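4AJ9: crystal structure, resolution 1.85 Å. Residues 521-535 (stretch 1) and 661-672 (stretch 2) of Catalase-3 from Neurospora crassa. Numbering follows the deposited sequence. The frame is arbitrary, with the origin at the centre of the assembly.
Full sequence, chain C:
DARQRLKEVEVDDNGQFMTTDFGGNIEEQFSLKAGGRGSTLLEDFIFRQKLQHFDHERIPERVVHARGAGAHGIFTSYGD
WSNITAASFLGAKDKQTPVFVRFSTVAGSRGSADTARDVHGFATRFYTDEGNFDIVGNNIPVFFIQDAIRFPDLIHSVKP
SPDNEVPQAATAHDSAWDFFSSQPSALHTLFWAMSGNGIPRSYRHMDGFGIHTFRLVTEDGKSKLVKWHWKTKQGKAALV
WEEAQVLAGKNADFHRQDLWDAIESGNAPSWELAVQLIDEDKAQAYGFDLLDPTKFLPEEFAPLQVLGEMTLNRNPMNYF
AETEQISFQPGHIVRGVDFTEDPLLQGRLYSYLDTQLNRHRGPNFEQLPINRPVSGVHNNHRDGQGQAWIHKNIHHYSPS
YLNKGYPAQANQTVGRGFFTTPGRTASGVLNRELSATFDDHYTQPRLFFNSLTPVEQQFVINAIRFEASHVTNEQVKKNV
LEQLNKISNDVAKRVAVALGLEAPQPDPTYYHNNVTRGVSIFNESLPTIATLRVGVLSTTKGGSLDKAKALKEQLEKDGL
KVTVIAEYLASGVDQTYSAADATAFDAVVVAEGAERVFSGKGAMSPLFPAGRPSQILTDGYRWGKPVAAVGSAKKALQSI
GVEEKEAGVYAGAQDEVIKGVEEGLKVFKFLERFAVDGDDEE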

# COMPACT_ATOMS: atom_id res chain seq x y z
N ILE C 521 19.18 -17.83 36.88
CA ILE C 521 17.87 -17.39 37.36
C ILE C 521 17.59 -18.04 38.71
O ILE C 521 17.18 -17.38 39.67
N PHE C 522 17.84 -19.34 38.78
CA PHE C 522 17.43 -20.16 39.92
C PHE C 522 18.39 -20.13 41.12
O PHE C 522 18.07 -20.67 42.18
N ASN C 523 19.55 -19.50 40.97
CA ASN C 523 20.48 -19.44 42.10
C ASN C 523 20.19 -18.26 43.04
O ASN C 523 21.03 -17.88 43.85
N GLU C 524 18.99 -17.70 42.94
CA GLU C 524 18.65 -16.54 43.76
C GLU C 524 17.15 -16.40 43.95
O GLU C 524 16.37 -16.61 43.03
N SER C 525 16.74 -16.04 45.16
CA SER C 525 15.33 -15.96 45.50
C SER C 525 14.79 -14.57 45.15
O SER C 525 15.55 -13.61 45.04
N LEU C 526 13.47 -14.47 44.97
CA LEU C 526 12.88 -13.19 44.56
C LEU C 526 12.95 -12.12 45.64
O LEU C 526 12.81 -12.42 46.83
N PRO C 527 13.15 -10.86 45.23
CA PRO C 527 13.26 -9.73 46.16
C PRO C 527 11.91 -9.33 46.71
O PRO C 527 11.81 -8.77 47.81
N THR C 528 10.86 -9.62 45.95
CA THR C 528 9.50 -9.34 46.40
C THR C 528 8.53 -10.39 45.88
O THR C 528 8.76 -11.00 44.83
N ILE C 529 7.45 -10.62 46.62
CA ILE C 529 6.41 -11.53 46.15
C ILE C 529 5.13 -10.78 45.77
O ILE C 529 4.12 -11.40 45.44
N ALA C 530 5.19 -9.45 45.79
CA ALA C 530 4.05 -8.65 45.35
C ALA C 530 3.56 -9.11 43.98
O ALA C 530 4.37 -9.46 43.11
N THR C 531 2.24 -9.12 43.81
CA THR C 531 1.58 -9.54 42.57
C THR C 531 1.55 -11.05 42.33
O THR C 531 0.78 -11.50 41.49
N LEU C 532 2.38 -11.82 43.01
CA LEU C 532 2.38 -13.25 42.76
C LEU C 532 1.00 -13.84 43.14
O LEU C 532 0.27 -13.28 43.95
N ARG C 533 0.67 -14.97 42.53
CA ARG C 533 -0.70 -15.45 42.49
C ARG C 533 -0.88 -16.73 43.30
O ARG C 533 -0.10 -17.68 43.16
N VAL C 534 -1.92 -16.76 44.12
CA VAL C 534 -2.21 -17.94 44.92
C VAL C 534 -3.59 -18.47 44.54
O VAL C 534 -4.57 -17.73 44.59
N GLY C 535 -3.65 -19.73 44.14
CA GLY C 535 -4.91 -20.38 43.91
C GLY C 535 -5.33 -21.12 45.17
O GLY C 535 -4.64 -22.04 45.62
N VAL C 661 3.84 -20.47 52.78
CA VAL C 661 3.58 -20.16 51.38
C VAL C 661 4.29 -18.86 50.99
O VAL C 661 4.93 -18.78 49.95
N GLU C 662 4.20 -17.85 51.85
CA GLU C 662 4.86 -16.60 51.54
C GLU C 662 6.38 -16.77 51.49
O GLU C 662 7.05 -16.15 50.66
N GLU C 663 6.91 -17.63 52.35
CA GLU C 663 8.34 -17.95 52.30
C GLU C 663 8.70 -18.71 51.02
O GLU C 663 9.68 -18.39 50.36
N GLY C 664 7.89 -19.70 50.69
CA GLY C 664 8.13 -20.52 49.51
C GLY C 664 8.07 -19.71 48.22
O GLY C 664 8.78 -20.01 47.27
N LEU C 665 7.21 -18.69 48.20
CA LEU C 665 7.04 -17.88 46.99
C LEU C 665 8.29 -17.10 46.65
O LEU C 665 8.55 -16.83 45.48
N LYS C 666 9.07 -16.75 47.67
CA LYS C 666 10.36 -16.09 47.43
C LYS C 666 11.35 -17.05 46.76
O LYS C 666 12.08 -16.65 45.86
N VAL C 667 11.38 -18.30 47.21
CA VAL C 667 12.19 -19.33 46.55
C VAL C 667 11.64 -19.58 45.14
O VAL C 667 12.39 -19.83 44.19
N PHE C 668 10.32 -19.53 45.04
CA PHE C 668 9.57 -19.58 43.78
C PHE C 668 9.45 -20.95 43.09
O PHE C 668 8.34 -21.42 42.82
N LYS C 669 10.57 -21.58 42.78
CA LYS C 669 10.57 -22.96 42.31
C LYS C 669 11.40 -23.84 43.23
O LYS C 669 12.52 -23.48 43.61
N PHE C 670 10.85 -24.99 43.59
CA PHE C 670 11.54 -25.93 44.44
C PHE C 670 12.21 -27.01 43.61
O PHE C 670 11.59 -28.00 43.22
N LEU C 671 13.49 -26.80 43.33
CA LEU C 671 14.23 -27.58 42.35
C LEU C 671 14.58 -28.99 42.81
O LEU C 671 15.10 -29.79 42.04
N GLU C 672 14.30 -29.30 44.07
CA GLU C 672 14.58 -30.64 44.57
C GLU C 672 13.64 -31.65 43.94
O GLU C 672 13.85 -32.85 44.04

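The C-terminal end of a helix often packs against an extended segment by turning one apolar flank toward it and leaving its last, unpaired carbonyls to be satisfied by the partner's backbone. This pair of stretches from Catalase-3 is a compact example, burying 687 Å² in all although the touching residues lie at least 131 positions apart in sequence.

Leu665 is the hub on the helical side. Its CA-to-CB bond points toward the loop, and with chi1 m and chi2 t the side chain reaches three apolar partners. Leu665 CB lies 3.8 Å from Ile529 CG2, while its two methyl groups serve different neighbours: CD2 is 4.2 Å from Leu532 CD1, and CD1 is 4.2 Å from Val534 CG2. Ile529, Leu532 and Val534 all point inward, so the turn and the start of the strand supply three apolar side chains to one leucine. The type II turn from Ile529 to Leu532 carries Ala530 and Thr531 out of reach of the helix while keeping both end residues in contact. Ile529 adopts the p rotamer at chi1 with chi2 t; its CG2 also meets Lys666 CG at 3.5 Å, and its CD1 extends to Glu662 CB at 4.0 Å. It thus spans three helical residues, touching the aliphatic parts of two that carry charged ends.

Three residues on, Phe668 leaves helical geometry with a positive phi, yet its side chain, t at chi1, still points toward the loop. Its CD1 atom receives Leu526 CD1 at 3.8 Å and Leu532 CD1 at 4.2 Å, both methyls approaching the ring obliquely. Leu526, m at chi1 and t at chi2, has a CA-to-CB bond that points sideways to the other stretch, and its CD1 also comes within 3.8 Å of Leu665 O.

A second, smaller apolar patch forms beyond the helix end. Phe522, m at chi1, points toward the other stretch and places its CB 3.6 Å from Leu671 CD1; Leu671 is itself m at chi1 and t at chi2. Lys669 CG lies at the edge of the Phe522 ring, 3.9 Å from CE1. The aliphatic beginning of this lysine lines the contact, whereas its end leads away and its NZ is hydrogen-bonded elsewhere in the structure.

The polar edge centres on the backbone. Leu526 N donates to Lys666 O across 2.7 Å at an angle of 162°, a short, nearly straight hydrogen bond that fixes the loop beside the end of the helix and is the only hydrogen bond between the stretches. Beside it, Ser525, p at chi1, points inward and rests its CB 3.3 Å from Lys666 O. The Lys666 side chain starts sideways and runs out with chi1 m and chi2 to chi4 all t; its NZ stops 4.2 Å from Pro527 O, near but not bonded. The loop covers 94 Å² of Lys666 as a whole, the largest area of any residue in the contact.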

# COMPACT_ATOMS: atom_id res chain seq x y z
CB ILE C 521 16.75 -17.76 36.37
CG1 ILE C 521 16.89 -16.94 35.07
CG2 ILE C 521 15.38 -17.54 37.00
CD1 ILE C 521 16.07 -17.49 33.92
CB PHE C 522 17.19 -21.60 39.46
CG PHE C 522 16.04 -21.72 38.51
CD1 PHE C 522 14.74 -21.73 38.98
CD2 PHE C 522 16.25 -21.81 37.15
CE1 PHE C 522 13.68 -21.84 38.11
CE2 PHE C 522 15.19 -21.91 36.27
CZ PHE C 522 13.90 -21.93 36.76
CB ASN C 523 21.94 -19.40 41.61
CG ASN C 523 22.37 -18.02 41.17
OD1 ASN C 523 21.54 -17.17 40.84
ND2 ASN C 523 23.68 -17.79 41.15
CB GLU C 524 19.23 -15.27 43.12
CG GLU C 524 19.02 -14.03 43.95
CD GLU C 524 19.91 -12.88 43.52
OE1 GLU C 524 20.20 -12.77 42.31
OE2 GLU C 524 20.31 -12.08 44.39
CB SER C 525 15.13 -16.27 46.99
OG SER C 525 15.78 -15.30 47.79
CB LEU C 526 11.43 -13.39 44.11
CG LEU C 526 11.23 -14.37 42.96
CD1 LEU C 526 9.73 -14.57 42.69
CD2 LEU C 526 11.95 -13.87 41.73
CB PRO C 527 13.84 -8.61 45.28
CG PRO C 527 13.37 -8.93 43.89
CD PRO C 527 13.33 -10.45 43.82
CB THR C 528 9.04 -7.94 45.96
OG1 THR C 528 7.71 -7.70 46.44
CG2 THR C 528 9.05 -7.81 44.43
CB ILE C 529 6.12 -12.62 47.18
CG1 ILE C 529 5.57 -12.01 48.47
CG2 ILE C 529 7.39 -13.45 47.43
CD1 ILE C 529 4.85 -13.02 49.37
CB ALA C 530 4.43 -7.18 45.31
CB THR C 531 2.17 -8.89 41.30
OG1 THR C 531 3.35 -9.61 40.90
CG2 THR C 531 2.51 -7.43 41.55
CB LEU C 532 3.52 -13.97 43.48
CG LEU C 532 4.92 -13.56 43.02
CD1 LEU C 532 5.96 -14.52 43.57
CD2 LEU C 532 5.01 -13.49 41.50
CB ARG C 533 -1.12 -15.68 41.03
CG ARG C 533 -1.17 -14.39 40.21
CD ARG C 533 -0.94 -14.63 38.71
NE ARG C 533 -0.96 -13.39 37.94
CZ ARG C 533 -2.05 -12.87 37.37
NH1 ARG C 533 -3.22 -13.49 37.48
NH2 ARG C 533 -1.97 -11.73 36.69
CB VAL C 534 -2.16 -17.60 46.41
CG1 VAL C 534 -2.40 -18.85 47.25
CG2 VAL C 534 -0.83 -16.97 46.76
CB VAL C 661 2.07 -20.06 51.10
CG1 VAL C 661 1.82 -19.43 49.73
CG2 VAL C 661 1.43 -21.45 51.20
CB GLU C 662 4.44 -15.49 52.51
CG GLU C 662 2.97 -15.10 52.36
CD GLU C 662 2.52 -14.08 53.39
OE1 GLU C 662 3.28 -13.83 54.35
OE2 GLU C 662 1.41 -13.53 53.24
CB GLU C 663 8.76 -18.76 53.54
CG GLU C 663 9.00 -17.87 54.75
CD GLU C 663 9.11 -18.66 56.04
OE1 GLU C 663 9.44 -19.86 55.98
OE2 GLU C 663 8.86 -18.06 57.11
CB LEU C 665 5.83 -16.95 47.09
CG LEU C 665 4.46 -17.58 46.81
CD1 LEU C 665 3.35 -16.67 47.29
CD2 LEU C 665 4.29 -17.90 45.33
CB LYS C 666 10.95 -15.53 48.73
CG LYS C 666 10.27 -14.26 49.24
CD LYS C 666 11.12 -13.52 50.27
CE LYS C 666 10.62 -12.09 50.48
NZ LYS C 666 11.57 -11.24 51.26
CB VAL C 667 12.15 -20.64 47.34
CG1 VAL C 667 12.95 -21.72 46.64
CG2 VAL C 667 12.66 -20.42 48.77
CB PHE C 668 10.03 -18.51 42.78
CG PHE C 668 9.12 -18.40 41.61
CD1 PHE C 668 7.89 -17.77 41.74
CD2 PHE C 668 9.47 -18.96 40.39
CE1 PHE C 668 7.03 -17.69 40.67
CE2 PHE C 668 8.60 -18.88 39.32
CZ PHE C 668 7.38 -18.24 39.45
CB LYS C 669 11.11 -23.07 40.89
CG LYS C 669 10.26 -22.39 39.82
CD LYS C 669 8.92 -23.09 39.65
CE LYS C 669 8.43 -22.96 38.20
NZ LYS C 669 6.99 -23.27 38.09
CB PHE C 670 10.59 -26.49 45.50
CG PHE C 670 10.30 -25.50 46.58
CD1 PHE C 670 9.36 -24.50 46.38
CD2 PHE C 670 11.01 -25.52 47.76
CE1 PHE C 670 9.11 -23.56 47.36
CE2 PHE C 670 10.77 -24.58 48.75
CZ PHE C 670 9.81 -23.60 48.55
CB LEU C 671 15.51 -26.84 41.93
CG LEU C 671 15.31 -25.45 41.32
CD1 LEU C 671 16.66 -24.84 40.93
CD2 LEU C 671 14.37 -25.53 40.12
CB GLU C 672 14.51 -30.72 46.09
CG GLU C 672 13.51 -29.77 46.72
CD GLU C 672 14.07 -28.37 46.88
OE1 GLU C 672 15.08 -28.21 47.59
OE2 GLU C 672 13.49 -27.44 46.30